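Local coordinates for protein putative acyl-CoA dehydrogenase (Burkholderia xenovorans, PDB 5JSC) that belongs to the acyl-CoA dehydrogenase family of flavoproteins and binds flavin-adenine dinucleotide in sites shared between subunits of a four-chain assembly, at residues R274-E279 against Q347-A352; Q301-Q306 against A353-G358. One frame throughout, in Å; residues are numbered along the deposited sequence.

Contact 1: R274-E279 against Q347-A352; sequences RHAMAE and QQVIDA. With EDO (1,2-ethanediol), chain O.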
ATOM      1  N   ARG C 274      14.175   8.816 -12.184  1.00  9.34           N
ATOM      2  CA  ARG C 274      15.186   8.130 -12.984  1.00  9.70           C
ATOM      3  C   ARG C 274      16.573   8.295 -12.382  1.00  9.84           C
ATOM      4  O   ARG C 274      17.393   7.368 -12.430  1.00 10.03           O
ATOM      5  CB  ARG C 274      15.173   8.643 -14.423  1.00  9.59           C
ATOM      6  CG  ARG C 274      13.945   8.229 -15.219  1.00 11.26           C
ATOM      7  CD  ARG C 274      14.224   8.390 -16.706  1.00 10.85           C
ATOM      8  NE  ARG C 274      13.046   8.213 -17.562  1.00 12.03           N
ATOM      9  CZ  ARG C 274      12.566   7.038 -17.965  1.00 12.15           C
ATOM     10  NH1 ARG C 274      13.127   5.912 -17.552  1.00 13.63           N
ATOM     11  NH2 ARG C 274      11.510   6.988 -18.778  1.00 13.17           N
ATOM     12  N   HIS C 275      16.864   9.471 -11.819  1.00  8.98           N
ATOM     13  CA  HIS C 275      18.146   9.644 -11.140  1.00  9.44           C
ATOM     14  C   HIS C 275      18.259   8.679  -9.965  1.00  9.33           C
ATOM     15  O   HIS C 275      19.282   8.002  -9.797  1.00 10.43           O
ATOM     16  CB  HIS C 275      18.294  11.100 -10.688  1.00 10.26           C
ATOM     17  CG  HIS C 275      19.672  11.462 -10.232  1.00 10.16           C
ATOM     18  ND1 HIS C 275      20.009  12.738  -9.833  1.00 12.55           N
ATOM     19  CD2 HIS C 275      20.797  10.720 -10.101  1.00 11.82           C
ATOM     20  CE1 HIS C 275      21.285  12.768  -9.486  1.00 14.86           C
ATOM     21  NE2 HIS C 275      21.789  11.559  -9.648  1.00 13.60           N
ATOM     22  N   ALA C 276      17.199   8.571  -9.157  1.00  9.55           N
ATOM     23  CA  ALA C 276      17.223   7.641  -8.027  1.00  9.75           C
ATOM     24  C   ALA C 276      17.382   6.201  -8.499  1.00  9.81           C
ATOM     25  O   ALA C 276      18.083   5.402  -7.862  1.00 10.35           O
ATOM     26  CB  ALA C 276      15.943   7.794  -7.198  1.00 11.05           C
ATOM     27  N   MET C 277      16.700   5.841  -9.589  1.00  9.56           N
ATOM     28  CA  MET C 277      16.819   4.494 -10.146  1.00 10.62           C
ATOM     29  C   MET C 277      18.261   4.182 -10.522  1.00 11.45           C
ATOM     30  O   MET C 277      18.775   3.098 -10.218  1.00 11.82           O
ATOM     31  CB  MET C 277      15.915   4.367 -11.373  1.00 11.98           C
ATOM     32  CG  MET C 277      15.930   3.001 -12.053  1.00 14.22           C
ATOM     33  SD  MET C 277      14.774   1.879 -11.239  1.00 20.06           S
ATOM     34  CE  MET C 277      15.812   0.610 -10.595  1.00 24.09           C
ATOM     35  N   ALA C 278      18.922   5.110 -11.219  1.00 10.88           N
ATOM     36  CA  ALA C 278      20.315   4.875 -11.590  1.00 10.59           C
ATOM     37  C   ALA C 278      21.186   4.688 -10.355  1.00 11.61           C
ATOM     38  O   ALA C 278      22.031   3.783 -10.312  1.00 13.44           O
ATOM     39  CB  ALA C 278      20.825   6.031 -12.457  1.00 12.04           C
ATOM     40  N   GLU C 279      20.992   5.526  -9.334  1.00 11.29           N
ATOM     41  CA  GLU C 279      21.761   5.371  -8.101  1.00 11.06           C
ATOM     42  C   GLU C 279      21.481   4.025  -7.444  1.00 11.51           C
ATOM     43  O   GLU C 279      22.403   3.357  -6.951  1.00 11.88           O
ATOM     44  CB  GLU C 279      21.422   6.508  -7.133  1.00 12.60           C
ATOM     45  CG  GLU C 279      21.739   7.890  -7.650  1.00 15.21           C
ATOM     46  CD  GLU C 279      23.207   8.213  -7.634  1.00 20.64           C
ATOM     47  OE1 GLU C 279      23.929   7.680  -6.774  1.00 23.84           O
ATOM     48  OE2 GLU C 279      23.634   9.031  -8.470  1.00 24.73           O
ATOM     49  N   GLN C 347       8.313   9.800  -5.239  1.00  8.25           N
ATOM     50  CA  GLN C 347       8.589   9.752  -3.805  1.00  8.45           C
ATOM     51  C   GLN C 347       8.956   8.341  -3.383  1.00  8.52           C
ATOM     52  O   GLN C 347       9.932   8.132  -2.654  1.00  8.86           O
ATOM     53  CB  GLN C 347       7.366  10.244  -3.023  1.00  8.42           C
ATOM     54  CG  GLN C 347       7.551  10.218  -1.493  1.00  9.13           C
ATOM     55  CD  GLN C 347       8.232  11.466  -0.962  1.00 10.09           C
ATOM     56  OE1 GLN C 347       7.844  12.588  -1.296  1.00 10.26           O
ATOM     57  NE2 GLN C 347       9.275  11.280  -0.143  1.00 10.50           N
ATOM     58  N   GLN C 348       8.181   7.357  -3.849  1.00  8.38           N
ATOM     59  CA  GLN C 348       8.429   5.966  -3.482  1.00  8.17           C
ATOM     60  C   GLN C 348       9.746   5.467  -4.049  1.00  9.48           C
ATOM     61  O   GLN C 348      10.478   4.738  -3.370  1.00 10.57           O
ATOM     62  CB  GLN C 348       7.282   5.087  -3.977  1.00  8.81           C
ATOM     63  CG  GLN C 348       5.961   5.401  -3.316  1.00 11.24           C
ATOM     64  CD  GLN C 348       4.815   4.678  -3.985  1.00 17.79           C
ATOM     65  OE1 GLN C 348       4.916   4.267  -5.146  1.00 19.00           O
ATOM     66  NE2 GLN C 348       3.717   4.510  -3.257  1.00 22.86           N
ATOM     67  N   VAL C 349      10.039   5.806  -5.309  1.00  9.02           N
ATOM     68  CA  VAL C 349      11.284   5.369  -5.938  1.00  9.84           C
ATOM     69  C   VAL C 349      12.479   5.940  -5.193  1.00  8.59           C
ATOM     70  O   VAL C 349      13.451   5.234  -4.893  1.00  8.83           O
ATOM     71  CB  VAL C 349      11.300   5.791  -7.418  1.00  9.20           C
ATOM     72  CG1 VAL C 349      12.656   5.474  -8.050  1.00 10.10           C
ATOM     73  CG2 VAL C 349      10.170   5.077  -8.155  1.00 10.90           C
ATOM     74  N   ILE C 350      12.432   7.241  -4.913  1.00  8.64           N
ATOM     75  CA  ILE C 350      13.516   7.912  -4.213  1.00  8.00           C
ATOM     76  C   ILE C 350      13.684   7.334  -2.817  1.00  8.53           C
ATOM     77  O   ILE C 350      14.806   7.074  -2.368  1.00  9.14           O
ATOM     78  CB  ILE C 350      13.246   9.428  -4.194  1.00  8.91           C
ATOM     79  CG1 ILE C 350      13.432   9.988  -5.612  1.00 10.17           C
ATOM     80  CG2 ILE C 350      14.149  10.131  -3.204  1.00 10.71           C
ATOM     81  CD1 ILE C 350      12.825  11.374  -5.795  1.00 11.10           C
ATOM     82  N   ASP C 351      12.571   7.090  -2.124  1.00  8.78           N
ATOM     83  CA  ASP C 351      12.642   6.520  -0.783  1.00  9.26           C
ATOM     84  C   ASP C 351      13.308   5.155  -0.799  1.00  8.78           C
ATOM     85  O   ASP C 351      14.104   4.831   0.099  1.00  9.47           O
ATOM     86  CB  ASP C 351      11.239   6.421  -0.193  1.00 10.47           C
ATOM     87  CG  ASP C 351      11.243   5.966   1.230  1.00 11.46           C
ATOM     88  OD1 ASP C 351      11.504   6.812   2.108  1.00 12.67           O
ATOM     89  OD2 ASP C 351      10.974   4.762   1.460  1.00 13.69           O
ATOM     90  N   ALA C 352      12.995   4.343  -1.812  1.00  8.39           N
ATOM     91  CA  ALA C 352      13.617   3.031  -1.942  1.00  7.82           C
ATOM     92  C   ALA C 352      15.111   3.155  -2.221  1.00  8.73           C
ATOM     93  O   ALA C 352      15.910   2.379  -1.687  1.00  9.80           O
ATOM     94  CB  ALA C 352      12.928   2.232  -3.050  1.00  9.16           C
TER
HETATM   95  C1  EDO O 503      10.665   9.162 -21.576  1.00 23.56           C
HETATM   96  O1  EDO O 503      10.645   9.304 -20.158  1.00 23.32           O
HETATM   97  C2  EDO O 503      11.889   9.860 -22.148  1.00 26.99           C
HETATM   98  O2  EDO O 503      13.029   9.588 -21.329  1.00 29.83           O

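Contact 2: Q301-Q306 against A353-G358; sequences QAKLAQ and AVQLYG. With FAD (flavin-adenine dinucleotide), chain T.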
ATOM      1  N   GLN C 301      16.023  -7.244  -5.615  1.00  9.14           N
ATOM      2  CA  GLN C 301      15.532  -7.396  -6.983  1.00  9.61           C
ATOM      3  C   GLN C 301      14.080  -6.955  -7.106  1.00  9.84           C
ATOM      4  O   GLN C 301      13.710  -6.280  -8.076  1.00 10.66           O
ATOM      5  CB  GLN C 301      15.710  -8.842  -7.427  1.00  9.99           C
ATOM      6  CG  GLN C 301      17.177  -9.212  -7.511  1.00 10.80           C
ATOM      7  CD  GLN C 301      17.404 -10.658  -7.819  1.00 13.94           C
ATOM      8  OE1 GLN C 301      16.465 -11.423  -7.984  1.00 16.52           O
ATOM      9  NE2 GLN C 301      18.666 -11.047  -7.904  1.00 16.38           N
ATOM     10  N   ALA C 302      13.240  -7.323  -6.133  1.00  9.48           N
ATOM     11  CA  ALA C 302      11.836  -6.933  -6.178  1.00 10.13           C
ATOM     12  C   ALA C 302      11.673  -5.435  -5.974  1.00 10.46           C
ATOM     13  O   ALA C 302      10.786  -4.810  -6.573  1.00 10.50           O
ATOM     14  CB  ALA C 302      11.051  -7.716  -5.125  1.00 11.13           C
ATOM     15  N   LYS C 303      12.512  -4.845  -5.122  1.00  9.68           N
ATOM     16  CA  LYS C 303      12.447  -3.403  -4.907  0.57 10.20           C
ATOM     17  C   LYS C 303      12.875  -2.642  -6.154  1.00  9.59           C
ATOM     18  O   LYS C 303      12.216  -1.669  -6.547  1.00 10.62           O
ATOM     19  CB  LYS C 303      13.314  -2.998  -3.714  0.57 13.20           C
ATOM     20  CG  LYS C 303      13.287  -1.513  -3.429  0.57 18.40           C
ATOM     21  CD  LYS C 303      13.006  -1.251  -1.954  0.57 20.59           C
ATOM     22  CE  LYS C 303      14.281  -1.167  -1.153  0.57 21.42           C
ATOM     23  NZ  LYS C 303      14.037  -1.427   0.294  0.57 19.56           N
ATOM     24  N   LEU C 304      13.968  -3.068  -6.792  1.00  9.51           N
ATOM     25  CA  LEU C 304      14.384  -2.452  -8.049  1.00  9.57           C
ATOM     26  C   LEU C 304      13.300  -2.613  -9.103  1.00  9.57           C
ATOM     27  O   LEU C 304      13.030  -1.684  -9.874  1.00 10.07           O
ATOM     28  CB  LEU C 304      15.692  -3.083  -8.538  1.00  9.47           C
ATOM     29  CG  LEU C 304      16.946  -2.803  -7.711  1.00  9.64           C
ATOM     30  CD1 LEU C 304      18.117  -3.674  -8.170  1.00 10.85           C
ATOM     31  CD2 LEU C 304      17.314  -1.321  -7.757  1.00 11.27           C
ATOM     32  N   ALA C 305      12.671  -3.795  -9.155  1.00  9.04           N
ATOM     33  CA  ALA C 305      11.612  -4.038 -10.132  1.00  8.01           C
ATOM     34  C   ALA C 305      10.465  -3.059  -9.952  1.00  9.64           C
ATOM     35  O   ALA C 305       9.952  -2.506 -10.933  1.00 10.07           O
ATOM     36  CB  ALA C 305      11.101  -5.473 -10.020  1.00  9.25           C
ATOM     37  N   GLN C 306      10.057  -2.825  -8.698  1.00  8.50           N
ATOM     38  CA  GLN C 306       8.949  -1.913  -8.445  1.00  9.11           C
ATOM     39  C   GLN C 306       9.339  -0.479  -8.760  1.00  9.02           C
ATOM     40  O   GLN C 306       8.515   0.294  -9.270  1.00  9.71           O
ATOM     41  CB  GLN C 306       8.474  -2.034  -6.993  1.00  9.77           C
ATOM     42  CG  GLN C 306       7.371  -1.019  -6.651  1.00 10.77           C
ATOM     43  CD  GLN C 306       6.076  -1.230  -7.435  1.00 13.74           C
ATOM     44  OE1 GLN C 306       5.680  -0.391  -8.266  1.00 15.51           O
ATOM     45  NE2 GLN C 306       5.394  -2.331  -7.156  1.00 12.35           N
ATOM     46  N   ALA C 353      15.509   4.127  -3.053  1.00  9.39           N
ATOM     47  CA  ALA C 353      16.930   4.322  -3.328  1.00  9.86           C
ATOM     48  C   ALA C 353      17.694   4.757  -2.076  1.00  9.44           C
ATOM     49  O   ALA C 353      18.831   4.317  -1.852  1.00 10.19           O
ATOM     50  CB  ALA C 353      17.118   5.339  -4.465  1.00 10.94           C
ATOM     51  N   VAL C 354      17.101   5.637  -1.263  1.00  9.41           N
ATOM     52  CA  VAL C 354      17.699   5.978   0.029  1.00  9.47           C
ATOM     53  C   VAL C 354      17.944   4.715   0.846  1.00  9.81           C
ATOM     54  O   VAL C 354      19.033   4.504   1.397  1.00  9.40           O
ATOM     55  CB  VAL C 354      16.800   6.967   0.795  1.00  9.40           C
ATOM     56  CG1 VAL C 354      17.280   7.102   2.240  1.00 10.46           C
ATOM     57  CG2 VAL C 354      16.805   8.319   0.107  1.00 10.61           C
ATOM     58  N   GLN C 355      16.933   3.849   0.922  1.00  9.27           N
ATOM     59  CA  GLN C 355      17.039   2.647   1.744  1.00  8.98           C
ATOM     60  C   GLN C 355      18.154   1.733   1.247  1.00  9.79           C
ATOM     61  O   GLN C 355      18.893   1.140   2.053  1.00 10.68           O
ATOM     62  CB  GLN C 355      15.698   1.914   1.760  1.00  9.19           C
ATOM     63  CG  GLN C 355      15.558   0.896   2.870  1.00  9.74           C
ATOM     64  CD  GLN C 355      15.436   1.521   4.254  1.00  9.39           C
ATOM     65  OE1 GLN C 355      15.322   2.741   4.401  1.00 10.62           O
ATOM     66  NE2 GLN C 355      15.435   0.675   5.281  1.00 11.12           N
ATOM     67  N   LEU C 356      18.306   1.619  -0.077  1.00  9.62           N
ATOM     68  CA  LEU C 356      19.356   0.763  -0.627  1.00 10.29           C
ATOM     69  C   LEU C 356      20.741   1.259  -0.239  1.00 10.73           C
ATOM     70  O   LEU C 356      21.673   0.452  -0.089  1.00 11.25           O
ATOM     71  CB  LEU C 356      19.233   0.690  -2.157  1.00 10.81           C
ATOM     72  CG  LEU C 356      18.056  -0.110  -2.721  1.00 10.71           C
ATOM     73  CD1 LEU C 356      17.818   0.211  -4.201  1.00 12.24           C
ATOM     74  CD2 LEU C 356      18.277  -1.619  -2.508  1.00 13.28           C
ATOM     75  N   TYR C 357      20.894   2.573  -0.053  1.00 10.91           N
ATOM     76  CA  TYR C 357      22.179   3.150   0.317  1.00 11.40           C
ATOM     77  C   TYR C 357      22.505   3.034   1.801  1.00 11.35           C
ATOM     78  O   TYR C 357      23.626   3.379   2.188  1.00 12.61           O
ATOM     79  CB  TYR C 357      22.238   4.621  -0.091  1.00 11.25           C
ATOM     80  CG  TYR C 357      22.900   4.789  -1.416  1.00 13.05           C
ATOM     81  CD1 TYR C 357      22.166   4.723  -2.591  1.00 15.11           C
ATOM     82  CD2 TYR C 357      24.271   4.967  -1.500  1.00 17.32           C
ATOM     83  CE1 TYR C 357      22.782   4.850  -3.816  1.00 19.14           C
ATOM     84  CE2 TYR C 357      24.889   5.107  -2.718  1.00 20.48           C
ATOM     85  CZ  TYR C 357      24.137   5.047  -3.873  1.00 21.96           C
ATOM     86  OH  TYR C 357      24.744   5.178  -5.109  1.00 28.56           O
ATOM     87  N   GLY C 358      21.574   2.566   2.637  1.00 10.47           N
ATOM     88  CA  GLY C 358      21.875   2.481   4.058  1.00 11.27           C
ATOM     89  C   GLY C 358      22.150   3.845   4.663  1.00 10.93           C
ATOM     90  O   GLY C 358      21.509   4.848   4.323  1.00 12.28           O
TER
HETATM   91  PA  FAD T 501      24.211  -1.735   4.073  1.00 11.80           P
HETATM   92  O1A FAD T 501      24.665  -2.780   5.033  1.00 13.15           O
HETATM   93  O2A FAD T 501      25.056  -1.565   2.831  1.00 13.49           O
HETATM   94  O5B FAD T 501      22.710  -2.042   3.686  1.00 10.50           O
HETATM   95  C5B FAD T 501      22.077  -1.267   2.648  1.00  9.13           C
HETATM   96  C4B FAD T 501      20.634  -1.698   2.621  1.00 10.49           C
HETATM   97  O4B FAD T 501      20.570  -3.083   2.230  1.00 11.78           O
HETATM   98  C3B FAD T 501      19.927  -1.688   3.970  1.00 11.41           C
HETATM   99  O3B FAD T 501      19.507  -0.385   4.367  1.00 12.05           O
HETATM  100  C2B FAD T 501      18.761  -2.645   3.718  1.00 11.91           C
HETATM  101  O2B FAD T 501      17.670  -1.957   3.106  1.00 12.67           O
HETATM  102  C1B FAD T 501      19.379  -3.657   2.738  1.00 11.37           C
HETATM  103  N9A FAD T 501      19.709  -4.959   3.313  1.00 10.87           N
HETATM  104  C8A FAD T 501      20.585  -5.211   4.335  1.00 12.70           C
HETATM  105  N7A FAD T 501      20.772  -6.485   4.578  1.00 13.37           N
HETATM  106  C5A FAD T 501      19.955  -7.119   3.652  1.00 11.45           C
HETATM  107  C6A FAD T 501      19.716  -8.476   3.374  1.00 12.87           C
HETATM  108  N6A FAD T 501      20.291  -9.486   4.042  1.00 14.74           N
HETATM  109  N1A FAD T 501      18.855  -8.770   2.374  1.00 12.93           N
HETATM  110  C2A FAD T 501      18.275  -7.766   1.709  1.00 12.85           C
HETATM  111  N3A FAD T 501      18.423  -6.450   1.884  1.00 11.56           N
HETATM  112  C4A FAD T 501      19.288  -6.189   2.872  1.00 10.63           C
HETATM  113  N1  FAD T 501      26.388   2.424  13.592  1.00 11.58           N
HETATM  114  C2  FAD T 501      27.102   2.213  14.734  1.00 11.99           C
HETATM  115  O2  FAD T 501      27.867   1.248  14.862  1.00 14.22           O
HETATM  116  N3  FAD T 501      26.967   3.080  15.788  1.00 13.49           N
HETATM  117  C4  FAD T 501      26.142   4.187  15.828  1.00 14.40           C
HETATM  118  O4  FAD T 501      26.166   4.939  16.793  1.00 15.07           O
HETATM  119  C4X FAD T 501      25.368   4.391  14.635  1.00 13.01           C
HETATM  120  N5  FAD T 501      24.609   5.454  14.566  1.00 13.87           N
HETATM  121  C5X FAD T 501      24.009   5.748  13.353  1.00 12.92           C
HETATM  122  C6  FAD T 501      23.331   6.961  13.216  1.00 12.51           C
HETATM  123  C7  FAD T 501      22.810   7.360  11.990  1.00 13.36           C
HETATM  124  C7M FAD T 501      22.119   8.696  11.870  1.00 14.93           C
HETATM  125  C8  FAD T 501      22.952   6.521  10.876  1.00 13.87           C
HETATM  126  C8M FAD T 501      22.410   6.924   9.528  1.00 15.83           C
HETATM  127  C9  FAD T 501      23.612   5.306  11.013  1.00 12.30           C
HETATM  128  C9A FAD T 501      24.145   4.912  12.237  1.00 11.47           C
HETATM  129  N10 FAD T 501      24.913   3.737  12.376  1.00 12.13           N
HETATM  130  C10 FAD T 501      25.564   3.463  13.555  1.00 12.03           C
HETATM  131  C1' FAD T 501      25.112   2.863  11.211  1.00 11.93           C
HETATM  132  C2' FAD T 501      23.896   2.007  10.869  1.00 12.11           C
HETATM  133  O2' FAD T 501      23.710   0.981  11.847  1.00 15.82           O
HETATM  134  C3' FAD T 501      24.088   1.377   9.488  1.00 12.40           C
HETATM  135  O3' FAD T 501      24.000   2.437   8.542  1.00 11.74           O
HETATM  136  C4' FAD T 501      23.064   0.301   9.125  1.00 12.72           C
HETATM  137  O4' FAD T 501      23.300  -0.866   9.917  1.00 14.65           O
HETATM  138  C5' FAD T 501      23.092  -0.053   7.653  1.00 13.01           C
HETATM  139  O5' FAD T 501      24.442  -0.429   7.305  1.00 12.73           O
HETATM  140  P   FAD T 501      25.029   0.256   5.967  1.00 11.70           P
HETATM  141  O1P FAD T 501      24.907   1.734   6.002  1.00 11.86           O
HETATM  142  O2P FAD T 501      26.442  -0.226   5.796  1.00 13.27           O
HETATM  143  O3P FAD T 501      24.111  -0.324   4.803  1.00 10.87           O

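Contact 1: R274-E279 against Q347-A352
Segments 274-279 and 347-352 run in nearly the same direction, their axes 8.6 Å apart at closest approach and inclined by 25°, and the CA atoms of Ala276 and Ile350 come within 5.3 Å. So close an approach suits alanine: the single methyl of Ala276 points toward the other helix, and its CB lies 3.7 Å from Ile350 CG1. Ile350 meets it with the root of its longer branch, CG1, which a chi1 of -71° places beside its own backbone N. Val349 fills the neighbouring position with a short beta-branched side chain, its CG1 standing 4.1 Å from Ala276 CB and 4.3 Å from the backbone N of Met277. The parallel course fits the up-and-down helical bundle of the C-terminal domain, in which helices 250-286 and 332-356 are separated in sequence by the returning helix 298-325. Met277, long and flexible, lies at the margin of the contact, and its side chain packs on Met307 and Ile311 of that helix and on Leu396 of a third subunit. Arg274 starts away from helix 332-356, and its extended chain carries the guanidinium to a salt bridge between NE and Glu96. At the edge of the same group, in its plane, Arg274 NH2 donates to O1 of an ethanediol, probably a crystallisation additive, at 2.8 Å. Asp351 starts away from helix 250-286, and its carboxylate forms salt bridges with Arg376 and Arg379 of a second subunit.

Contact 2: Q301-Q306 against A353-G358
The ring of Tyr357 has Ala353 O, from its own segment, at its edge and in its plane. Across the contact Lys303 meets Gln355 at its aliphatic part: in one of two modelled conformers, which makes its contacts tentative, Lys303 NZ lies 3.8 Å from Gln355 CG, and the side chains cross at about a right angle. Lys303 keeps CG anti to its backbone N (chi1 -180°), then bends at chi2 and chi3, which brings CE 4.2 Å from Leu356 CG. Beside it, leucine suits the buried seam between the helices: Leu304 CD2 and Leu356 CD1 touch at 3.9 Å. The amide of Gln355 turns to a second subunit, where OE1 accepts from Arg376 and NE2 donates to Glu386 and the carbonyl of Arg379, three bonds that satisfy a buried group. In the C-terminal part of helix 332-356 the backbone meets the cofactor, with FAD O3B donating to Gln355 O at 2.8 Å. Gly358, with positive phi and no side chain, lets the diphosphate pass close, its CA 3.7 Å from FAD O3P. Glu386 of the second subunit also binds FAD, and Lys303, in a long, weak ion pair, may lend a little positive charge near it.

Contacts 1 and 2 lie about 8 Å apart, centre to centre, in the C-terminal helical domain, and share helix 332-356, which contributes the successive segments 347-352 and 353-358. Along the chain the segments alternate, 274-279, 301-306, 347-352, 353-358, and helix 332-356 packs on both of the other helices, 250-286 and 298-325. The contacts also touch directly: Ala276 O packs on Ala353 CB at 3.5 Å, Met277 CE on Leu304 O, and Glu279 OE1 probably hydrogen-bonds Tyr357 OH. In both contacts helix 332-356 carries firm polar links to the second subunit, and its later segment also borders the FAD pocket at the subunit boundary.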